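Local coordinates for ARO (armadillo repeats only protein) (Plasmodium falciparum Santa Lucia, PDB 5EWP) that probably serves as an armadillo-repeat scaffold that binds partner proteins in the translocation of rhoptries to, and their attachment at, the apical pole of the malaria parasite, at residues I155-K160 against L201-L206; G170-L175 against E217-S222; E196-L201 against N244-R249. All blocks are in the same frame, centred on the assembly; numbering follows the deposited sequence.

Contact 1: I155-K160 against L201-L206; sequences IFVLDK and LEDFIL
F156 pushes its ring against the last turns of helix 192-205 and meets F204 there in a T-shaped pair. The ring of F156 offers its face and F204 its edge: CD1 of F204 stands over the centre of the F156 ring, the centroids are 5.6 Å apart, and the planes are turned 87° against each other. The F156 ring also runs up to the backbone of the other helix, with its CE1 3.7 Å from the CA of F204 and its CZ 4.0 Å from the CB of F204, while the carbonyl carbon of D203 lies at the ring's edge, near its plane. F156 carries its CG between the backbone N and the carbonyl carbon (chi1 65°), which turns the ring to helix 192-205. As whole side chains, F156 and F204 cross at about a right angle. V157, next in the chain, adds a smaller apolar touch. Its CG1 comes 3.7 Å from the CB of D203, the two side chains lying alongside each other and pointing the same way. R153, three residues before F156 on helix 142-156, pairs through its NE with the OD2 of D203 in a salt bridge. A water sits 2.8 Å from the O of V157, within hydrogen-bonding distance, and makes at most a weak bond to the O of L206. The contact thus joins the C-terminal end of helix 142-156, where the chain makes a type I turn from F156 to D159, to the C-terminal end of helix 192-205. From helix 160-168, F166 meets the F156 ring and K163 NZ hydrogen-bonds to the carbonyl oxygens of D203, F204 and L206, while F215 of helix 213-220 packs on F204.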
loop_
_atom_site.group_PDB
_atom_site.type_symbol
_atom_site.label_atom_id
_atom_site.label_comp_id
_atom_site.label_asym_id
_atom_site.label_seq_id
_atom_site.Cartn_x
_atom_site.Cartn_y
_atom_site.Cartn_z
ATOM N N ILE A 155 -7.382 -4.511 2.876
ATOM C CA ILE A 155 -8.416 -5.078 2.014
ATOM C C ILE A 155 -8.782 -6.507 2.418
ATOM O O ILE A 155 -9.968 -6.790 2.624
ATOM C CB ILE A 155 -7.974 -5.066 0.525
ATOM C CG1 ILE A 155 -7.876 -3.621 0.032
ATOM C CG2 ILE A 155 -8.942 -5.845 -0.353
ATOM C CD1 ILE A 155 -7.011 -3.463 -1.243
ATOM N N PHE A 156 -7.808 -7.418 2.535
ATOM C CA PHE A 156 -8.218 -8.825 2.605
ATOM C C PHE A 156 -8.807 -9.221 3.959
ATOM O O PHE A 156 -9.505 -10.226 4.037
ATOM C CB PHE A 156 -7.089 -9.818 2.185
ATOM C CG PHE A 156 -5.850 -9.873 3.078
ATOM C CD1 PHE A 156 -5.917 -10.201 4.424
ATOM C CD2 PHE A 156 -4.586 -9.712 2.510
ATOM C CE1 PHE A 156 -4.763 -10.295 5.198
ATOM C CE2 PHE A 156 -3.440 -9.809 3.273
ATOM C CZ PHE A 156 -3.515 -10.100 4.607
ATOM N N VAL A 157 -8.576 -8.447 5.015
ATOM C CA VAL A 157 -9.163 -8.840 6.304
ATOM C C VAL A 157 -10.687 -8.726 6.316
ATOM O O VAL A 157 -11.348 -9.313 7.177
ATOM C CB VAL A 157 -8.616 -8.020 7.477
ATOM C CG1 VAL A 157 -7.128 -8.275 7.655
ATOM C CG2 VAL A 157 -8.895 -6.540 7.296
ATOM N N LEU A 158 -11.253 -8.021 5.346
ATOM C CA LEU A 158 -12.689 -7.737 5.355
ATOM C C LEU A 158 -13.569 -8.893 4.864
ATOM O O LEU A 158 -14.756 -8.963 5.209
ATOM C CB LEU A 158 -12.962 -6.491 4.512
ATOM C CG LEU A 158 -12.376 -5.193 5.062
ATOM C CD1 LEU A 158 -12.701 -4.065 4.096
ATOM C CD2 LEU A 158 -12.921 -4.885 6.456
ATOM N N ASP A 159 -12.998 -9.819 4.103
ATOM C CA ASP A 159 -13.807 -10.853 3.456
ATOM C C ASP A 159 -12.980 -12.091 3.111
ATOM O O ASP A 159 -11.886 -11.992 2.559
ATOM C CB ASP A 159 -14.457 -10.271 2.202
ATOM C CG ASP A 159 -15.593 -11.108 1.663
ATOM O OD1 ASP A 159 -15.470 -12.345 1.549
ATOM O OD2 ASP A 159 -16.631 -10.498 1.330
ATOM N N LYS A 160 -13.505 -13.262 3.444
ATOM C CA LYS A 160 -12.819 -14.504 3.109
ATOM C C LYS A 160 -12.534 -14.631 1.613
ATOM O O LYS A 160 -11.498 -15.182 1.209
ATOM C CB LYS A 160 -13.636 -15.709 3.587
ATOM C CG LYS A 160 -12.948 -17.026 3.304
ATOM C CD LYS A 160 -13.764 -18.213 3.810
ATOM C CE LYS A 160 -13.033 -19.512 3.511
ATOM N NZ LYS A 160 -13.689 -20.698 4.117
ATOM N N LEU A 201 0.370 -11.728 8.161
ATOM C CA LEU A 201 0.155 -13.159 8.012
ATOM C C LEU A 201 -0.839 -13.689 9.045
ATOM O O LEU A 201 -1.713 -14.487 8.716
ATOM C CB LEU A 201 1.488 -13.903 8.114
ATOM C CG LEU A 201 2.394 -13.699 6.896
ATOM C CD1 LEU A 201 3.824 -14.165 7.191
ATOM C CD2 LEU A 201 1.819 -14.417 5.675
ATOM N N GLU A 202 -0.721 -13.221 10.283
ATOM C CA GLU A 202 -1.689 -13.581 11.308
ATOM C C GLU A 202 -3.096 -13.143 10.907
ATOM O O GLU A 202 -4.057 -13.907 11.059
ATOM C CB GLU A 202 -1.304 -12.962 12.654
ATOM C CG GLU A 202 -0.077 -13.592 13.294
ATOM C CD GLU A 202 0.215 -13.031 14.675
ATOM O OE1 GLU A 202 -0.045 -11.829 14.897
ATOM O OE2 GLU A 202 0.708 -13.793 15.538
ATOM N N ASP A 203 -3.217 -11.920 10.387
ATOM C CA ASP A 203 -4.519 -11.390 9.989
ATOM C C ASP A 203 -5.126 -12.154 8.824
ATOM O O ASP A 203 -6.350 -12.214 8.675
ATOM C CB ASP A 203 -4.403 -9.899 9.648
ATOM C CG ASP A 203 -4.165 -9.049 10.886
ATOM O OD1 ASP A 203 -4.267 -9.602 12.008
ATOM O OD2 ASP A 203 -3.897 -7.840 10.756
ATOM N N PHE A 204 -4.265 -12.733 7.998
ATOM C CA PHE A 204 -4.698 -13.607 6.917
ATOM C C PHE A 204 -5.248 -14.919 7.481
ATOM O O PHE A 204 -6.297 -15.395 7.061
ATOM C CB PHE A 204 -3.529 -13.903 5.966
ATOM C CG PHE A 204 -3.901 -14.752 4.784
ATOM C CD1 PHE A 204 -4.508 -14.187 3.678
ATOM C CD2 PHE A 204 -3.622 -16.108 4.771
ATOM C CE1 PHE A 204 -4.855 -14.962 2.573
ATOM C CE2 PHE A 204 -3.946 -16.890 3.673
ATOM C CZ PHE A 204 -4.571 -16.323 2.570
ATOM N N ILE A 205 -4.522 -15.499 8.430
ATOM C CA ILE A 205 -4.879 -16.813 8.965
ATOM C C ILE A 205 -6.158 -16.735 9.789
ATOM O O ILE A 205 -6.982 -17.648 9.745
ATOM C CB ILE A 205 -3.740 -17.394 9.834
ATOM C CG1 ILE A 205 -2.515 -17.711 8.970
ATOM C CG2 ILE A 205 -4.202 -18.651 10.598
ATOM C CD1 ILE A 205 -1.237 -17.852 9.765
ATOM N N LEU A 206 -6.326 -15.638 10.521
ATOM C CA LEU A 206 -7.423 -15.511 11.475
ATOM C C LEU A 206 -8.635 -14.774 10.916
ATOM O O LEU A 206 -8.499 -13.781 10.200
ATOM C CB LEU A 206 -6.936 -14.794 12.734
ATOM C CG LEU A 206 -5.741 -15.453 13.420
ATOM C CD1 LEU A 206 -5.177 -14.562 14.520
ATOM C CD2 LEU A 206 -6.138 -16.827 13.960
HETATM O O HOH W 1 -10.483 -11.563 8.583
#

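Contact 2: G170-L175 against E217-S222; sequences GGITQL and EAVKNS
I172 lies over the last turn of helix 213-220, and nearly all of the touching passes through its side chain. Its CG2 branch sits 4.3 Å from the carbonyl O of A218 and 4.5 Å from the CA of V219, while its CD1 reaches the CG2 of V219, again at 4.5 Å. This is a loose apolar fit in which one branched side chain rests against backbone and a short methyl branch. The chi1 of -71° puts CG1 beside the backbone N of I172 and leaves CG2 anti to that N, on the side facing the other helix. In the armadillo-type stack of helices, I172 belongs to the short helix 171-177 and reaches across to a short helix nearer the C-terminal end of the chain. G170 sets the start of helix 171-177: it closes the preceding helix 160-168 with a Schellman motif at positive phi and is also the N-cap residue of the next. On the opposing segment, S222 turns back on the helix end, its OG donating a 2.7 Å bond to the O of V219, tilted 26° from the carbonyl plane. S224 bonds to both atoms, through its OG to V219 O and its N to S222 OG.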
loop_
_atom_site.group_PDB
_atom_site.type_symbol
_atom_site.label_atom_id
_atom_site.label_comp_id
_atom_site.label_asym_id
_atom_site.label_seq_id
_atom_site.Cartn_x
_atom_site.Cartn_y
_atom_site.Cartn_z
ATOM N N GLY A 170 -0.866 -14.943 -5.601
ATOM C CA GLY A 170 0.506 -15.072 -5.157
ATOM C C GLY A 170 0.836 -14.143 -4.009
ATOM O O GLY A 170 1.998 -13.933 -3.684
ATOM N N GLY A 171 -0.193 -13.573 -3.392
ATOM C CA GLY A 171 0.021 -12.635 -2.309
ATOM C C GLY A 171 0.743 -13.188 -1.094
ATOM O O GLY A 171 1.494 -12.469 -0.443
ATOM N N ILE A 172 0.511 -14.454 -0.761
ATOM C CA ILE A 172 1.174 -15.030 0.404
ATOM C C ILE A 172 2.673 -15.222 0.139
ATOM O O ILE A 172 3.505 -14.995 1.021
ATOM C CB ILE A 172 0.508 -16.352 0.822
ATOM C CG1 ILE A 172 -0.870 -16.057 1.427
ATOM C CG2 ILE A 172 1.361 -17.096 1.840
ATOM C CD1 ILE A 172 -0.801 -15.165 2.654
ATOM N N THR A 173 3.014 -15.628 -1.078
ATOM C CA THR A 173 4.416 -15.695 -1.473
ATOM C C THR A 173 5.132 -14.368 -1.214
ATOM O O THR A 173 6.190 -14.341 -0.587
ATOM C CB THR A 173 4.565 -16.068 -2.953
ATOM O OG1 THR A 173 3.830 -17.272 -3.216
ATOM C CG2 THR A 173 6.041 -16.272 -3.306
ATOM N N GLN A 174 4.537 -13.265 -1.661
ATOM C CA GLN A 174 5.175 -11.968 -1.490
ATOM C C GLN A 174 5.240 -11.557 -0.021
ATOM O O GLN A 174 6.254 -11.027 0.429
ATOM C CB GLN A 174 4.457 -10.903 -2.310
ATOM C CG GLN A 174 4.531 -11.142 -3.787
ATOM C CD GLN A 174 5.934 -11.492 -4.240
ATOM O OE1 GLN A 174 6.897 -10.804 -3.905
ATOM N NE2 GLN A 174 6.056 -12.582 -4.984
ATOM N N LEU A 175 4.167 -11.800 0.738
ATOM C CA LEU A 175 4.191 -11.466 2.156
ATOM C C LEU A 175 5.259 -12.208 2.910
ATOM O O LEU A 175 5.953 -11.641 3.758
ATOM C CB LEU A 175 2.853 -11.775 2.835
ATOM C CG LEU A 175 1.761 -10.738 2.893
ATOM C CD1 LEU A 175 0.628 -11.280 3.792
ATOM C CD2 LEU A 175 2.353 -9.440 3.444
ATOM N N GLU A 217 -3.055 -23.545 6.334
ATOM C CA GLU A 217 -2.297 -24.453 5.483
ATOM C C GLU A 217 -1.559 -23.689 4.392
ATOM O O GLU A 217 -0.445 -24.051 4.010
ATOM C CB GLU A 217 -3.217 -25.498 4.854
ATOM N N ALA A 218 -2.186 -22.630 3.890
ATOM C CA ALA A 218 -1.557 -21.791 2.873
ATOM C C ALA A 218 -0.244 -21.212 3.380
ATOM O O ALA A 218 0.774 -21.228 2.676
ATOM C CB ALA A 218 -2.500 -20.673 2.444
ATOM N N VAL A 219 -0.261 -20.701 4.605
ATOM C CA VAL A 219 0.936 -20.083 5.152
ATOM C C VAL A 219 1.986 -21.151 5.498
ATOM O O VAL A 219 3.186 -20.912 5.388
ATOM C CB VAL A 219 0.594 -19.227 6.383
ATOM C CG1 VAL A 219 1.847 -18.608 6.985
ATOM C CG2 VAL A 219 -0.408 -18.135 5.997
ATOM N N LYS A 220 1.527 -22.338 5.880
ATOM C CA LYS A 220 2.439 -23.453 6.125
ATOM C C LYS A 220 3.145 -23.850 4.837
ATOM O O LYS A 220 4.339 -24.153 4.840
ATOM C CB LYS A 220 1.694 -24.656 6.704
ATOM C CG LYS A 220 1.353 -24.530 8.174
ATOM C CD LYS A 220 0.592 -25.761 8.663
ATOM C CE LYS A 220 0.315 -25.686 10.155
ATOM N NZ LYS A 220 -0.394 -26.898 10.664
ATOM N N ASN A 221 2.408 -23.840 3.733
ATOM C CA ASN A 221 2.982 -24.205 2.447
ATOM C C ASN A 221 3.760 -23.042 1.845
ATOM O O ASN A 221 3.487 -22.617 0.723
ATOM C CB ASN A 221 1.890 -24.655 1.476
ATOM C CG ASN A 221 1.158 -25.898 1.954
ATOM O OD1 ASN A 221 1.706 -26.706 2.707
ATOM N ND2 ASN A 221 -0.089 -26.056 1.516
ATOM N N SER A 222 4.738 -22.541 2.594
ATOM C CA SER A 222 5.574 -21.430 2.147
ATOM C C SER A 222 6.879 -21.409 2.935
ATOM O O SER A 222 7.110 -22.272 3.780
ATOM C CB SER A 222 4.845 -20.086 2.321
ATOM O OG SER A 222 4.845 -19.691 3.684
#

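Contact 3: E196-L201 against N244-R249; sequences EAIYHL and NVLLLR
Two long helices of the C-terminal part of the armadillo array, 192-205 and 237-250, come together here through one leucine, L246, that reaches across to I198 and L201. Its CD2 methyl does most of the touching. It stands 3.9 Å from the CB of L201 and 4.1 Å from the CD1 of the same residue, and it is also 4.0 Å from the CG2 of I198. The backbone takes part as well, since the carbonyl O of I198 lies 3.9 Å from that same CD2. Closer to its own helix, the CB of L246 passes 4.1 Å from I198 CG2. The I198 and L246 side chains slide past each other in opposite directions, whereas L201 and L246 cross at about a right angle. L246 reaches out because its CG is anti to the backbone N (chi1 178°). I198 has its CG1 beside the backbone N (chi1 -68°), which leaves the shorter CG2 branch, anti to that N, to meet the leucine. All three side chains are buried, and the side-chain contacts across the two segments are all apolar, with one backbone carbonyl O beside the L246 methyl. Around them, L179 covers I198 and L201, L228 of helix 224-231 packs on L246, and I172, L175 and V176 of helix 171-177 cover L201. Further along, R249 turns its guanidinium toward E211, with which NH1 forms a salt bridge. A leucine resting against residues i and i+3 of the neighbouring helix, about one turn apart, is consistent with the side-by-side helix packing of an armadillo solenoid.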
loop_
_atom_site.group_PDB
_atom_site.type_symbol
_atom_site.label_atom_id
_atom_site.label_comp_id
_atom_site.label_asym_id
_atom_site.label_seq_id
_atom_site.Cartn_x
_atom_site.Cartn_y
_atom_site.Cartn_z
ATOM N N GLU A 196 5.795 -6.059 10.583
ATOM C CA GLU A 196 4.452 -5.802 10.053
ATOM C C GLU A 196 3.948 -7.004 9.256
ATOM O O GLU A 196 2.777 -7.377 9.345
ATOM C CB GLU A 196 4.444 -4.530 9.196
ATOM C CG GLU A 196 4.717 -3.268 10.005
ATOM C CD GLU A 196 4.862 -2.020 9.151
ATOM O OE1 GLU A 196 4.706 -2.109 7.910
ATOM O OE2 GLU A 196 5.148 -0.946 9.724
ATOM N N ALA A 197 4.850 -7.639 8.512
ATOM C CA ALA A 197 4.481 -8.796 7.714
ATOM C C ALA A 197 4.040 -9.976 8.593
ATOM O O ALA A 197 3.167 -10.737 8.208
ATOM C CB ALA A 197 5.646 -9.201 6.798
ATOM N N ILE A 198 4.637 -10.124 9.773
ATOM C CA ILE A 198 4.192 -11.142 10.720
ATOM C C ILE A 198 2.725 -10.901 11.056
ATOM O O ILE A 198 1.897 -11.808 10.995
ATOM C CB ILE A 198 5.007 -11.123 12.018
ATOM C CG1 ILE A 198 6.440 -11.578 11.754
ATOM C CG2 ILE A 198 4.362 -12.040 13.068
ATOM C CD1 ILE A 198 7.358 -11.380 12.941
ATOM N N TYR A 199 2.409 -9.658 11.386
ATOM C CA TYR A 199 1.033 -9.304 11.732
ATOM C C TYR A 199 0.086 -9.477 10.550
ATOM O O TYR A 199 -1.069 -9.856 10.720
ATOM C CB TYR A 199 0.980 -7.876 12.261
ATOM C CG TYR A 199 1.753 -7.676 13.544
ATOM C CD1 TYR A 199 1.845 -8.688 14.501
ATOM C CD2 TYR A 199 2.392 -6.470 13.799
ATOM C CE1 TYR A 199 2.560 -8.491 15.681
ATOM C CE2 TYR A 199 3.102 -6.267 14.966
ATOM C CZ TYR A 199 3.188 -7.270 15.899
ATOM O OH TYR A 199 3.909 -7.027 17.045
ATOM N N HIS A 200 0.563 -9.177 9.344
ATOM C CA HIS A 200 -0.271 -9.375 8.167
ATOM C C HIS A 200 -0.621 -10.856 7.982
ATOM O O HIS A 200 -1.757 -11.199 7.662
ATOM C CB HIS A 200 0.425 -8.838 6.905
ATOM C CG HIS A 200 0.690 -7.361 6.929
ATOM N ND1 HIS A 200 -0.055 -6.477 7.683
ATOM C CD2 HIS A 200 1.630 -6.614 6.292
ATOM C CE1 HIS A 200 0.405 -5.250 7.499
ATOM N NE2 HIS A 200 1.431 -5.307 6.666
ATOM N N LEU A 201 0.370 -11.728 8.161
ATOM C CA LEU A 201 0.155 -13.159 8.012
ATOM C C LEU A 201 -0.839 -13.689 9.045
ATOM O O LEU A 201 -1.713 -14.487 8.716
ATOM C CB LEU A 201 1.488 -13.903 8.114
ATOM C CG LEU A 201 2.394 -13.699 6.896
ATOM C CD1 LEU A 201 3.824 -14.165 7.191
ATOM C CD2 LEU A 201 1.819 -14.417 5.675
ATOM N N ASN A 244 8.280 -15.791 17.254
ATOM C CA ASN A 244 8.048 -16.994 18.038
ATOM C C ASN A 244 6.574 -17.379 18.059
ATOM O O ASN A 244 6.231 -18.543 17.858
ATOM C CB ASN A 244 8.565 -16.812 19.468
ATOM C CG ASN A 244 8.712 -18.132 20.207
ATOM O OD1 ASN A 244 9.060 -19.156 19.614
ATOM N ND2 ASN A 244 8.451 -18.113 21.510
ATOM N N VAL A 245 5.712 -16.390 18.287
ATOM C CA VAL A 245 4.271 -16.616 18.368
ATOM C C VAL A 245 3.675 -17.192 17.081
ATOM O O VAL A 245 2.932 -18.178 17.125
ATOM C CB VAL A 245 3.524 -15.315 18.722
ATOM C CG1 VAL A 245 2.020 -15.502 18.583
ATOM C CG2 VAL A 245 3.877 -14.870 20.135
ATOM N N LEU A 246 3.997 -16.590 15.937
ATOM C CA LEU A 246 3.467 -17.092 14.674
ATOM C C LEU A 246 4.072 -18.446 14.348
ATOM O O LEU A 246 3.387 -19.324 13.822
ATOM C CB LEU A 246 3.720 -16.105 13.533
ATOM C CG LEU A 246 3.255 -16.529 12.132
ATOM C CD1 LEU A 246 1.793 -16.950 12.111
ATOM C CD2 LEU A 246 3.493 -15.407 11.126
ATOM N N LEU A 247 5.353 -18.611 14.673
ATOM C CA LEU A 247 6.060 -19.864 14.425
ATOM C C LEU A 247 5.357 -21.032 15.115
ATOM O O LEU A 247 5.072 -22.053 14.488
ATOM C CB LEU A 247 7.508 -19.763 14.905
ATOM C CG LEU A 247 8.480 -20.855 14.462
ATOM C CD1 LEU A 247 8.411 -21.076 12.961
ATOM C CD2 LEU A 247 9.890 -20.501 14.892
ATOM N N LEU A 248 5.060 -20.856 16.401
ATOM C CA LEU A 248 4.341 -21.856 17.184
ATOM C C LEU A 248 3.014 -22.246 16.540
ATOM O O LEU A 248 2.605 -23.405 16.596
ATOM C CB LEU A 248 4.089 -21.345 18.606
ATOM C CG LEU A 248 5.318 -21.064 19.474
ATOM C CD1 LEU A 248 4.901 -20.570 20.856
ATOM C CD2 LEU A 248 6.209 -22.293 19.572
ATOM N N ARG A 249 2.334 -21.271 15.944
ATOM C CA ARG A 249 1.046 -21.523 15.315
ATOM C C ARG A 249 1.177 -22.427 14.098
ATOM O O ARG A 249 0.300 -23.249 13.825
ATOM C CB ARG A 249 0.380 -20.200 14.917
ATOM C CG ARG A 249 -1.065 -20.345 14.512
ATOM C CD ARG A 249 -1.654 -19.048 13.969
ATOM N NE ARG A 249 -1.846 -18.019 14.994
ATOM C CZ ARG A 249 -2.885 -17.966 15.825
ATOM N NH1 ARG A 249 -3.815 -18.911 15.791
ATOM N NH2 ARG A 249 -2.981 -16.986 16.715
#

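How the contacts relate
All three contacts lie in the C-terminal half of the chain, on the same side of its centre, with their own centres 12 to 13 Å apart. Contacts 1 and 3 share helix 192-205 and even L201, while contact 2 joins two short helices beside it. Contacts 2 and 3 are buried, with apolar side chains resting on each other and on backbone carbonyls; contact 1 is only partly buried, and there an edge-to-face aromatic pair and a water enter. They merge into one interior: F204 CD2 lies 3.7 Å from I172 CD1, I205 CD1 lies 3.9 Å from L246 CD1, and L201 CD2 meets L175 CD1 at 3.8 Å. Along the chain their segments alternate.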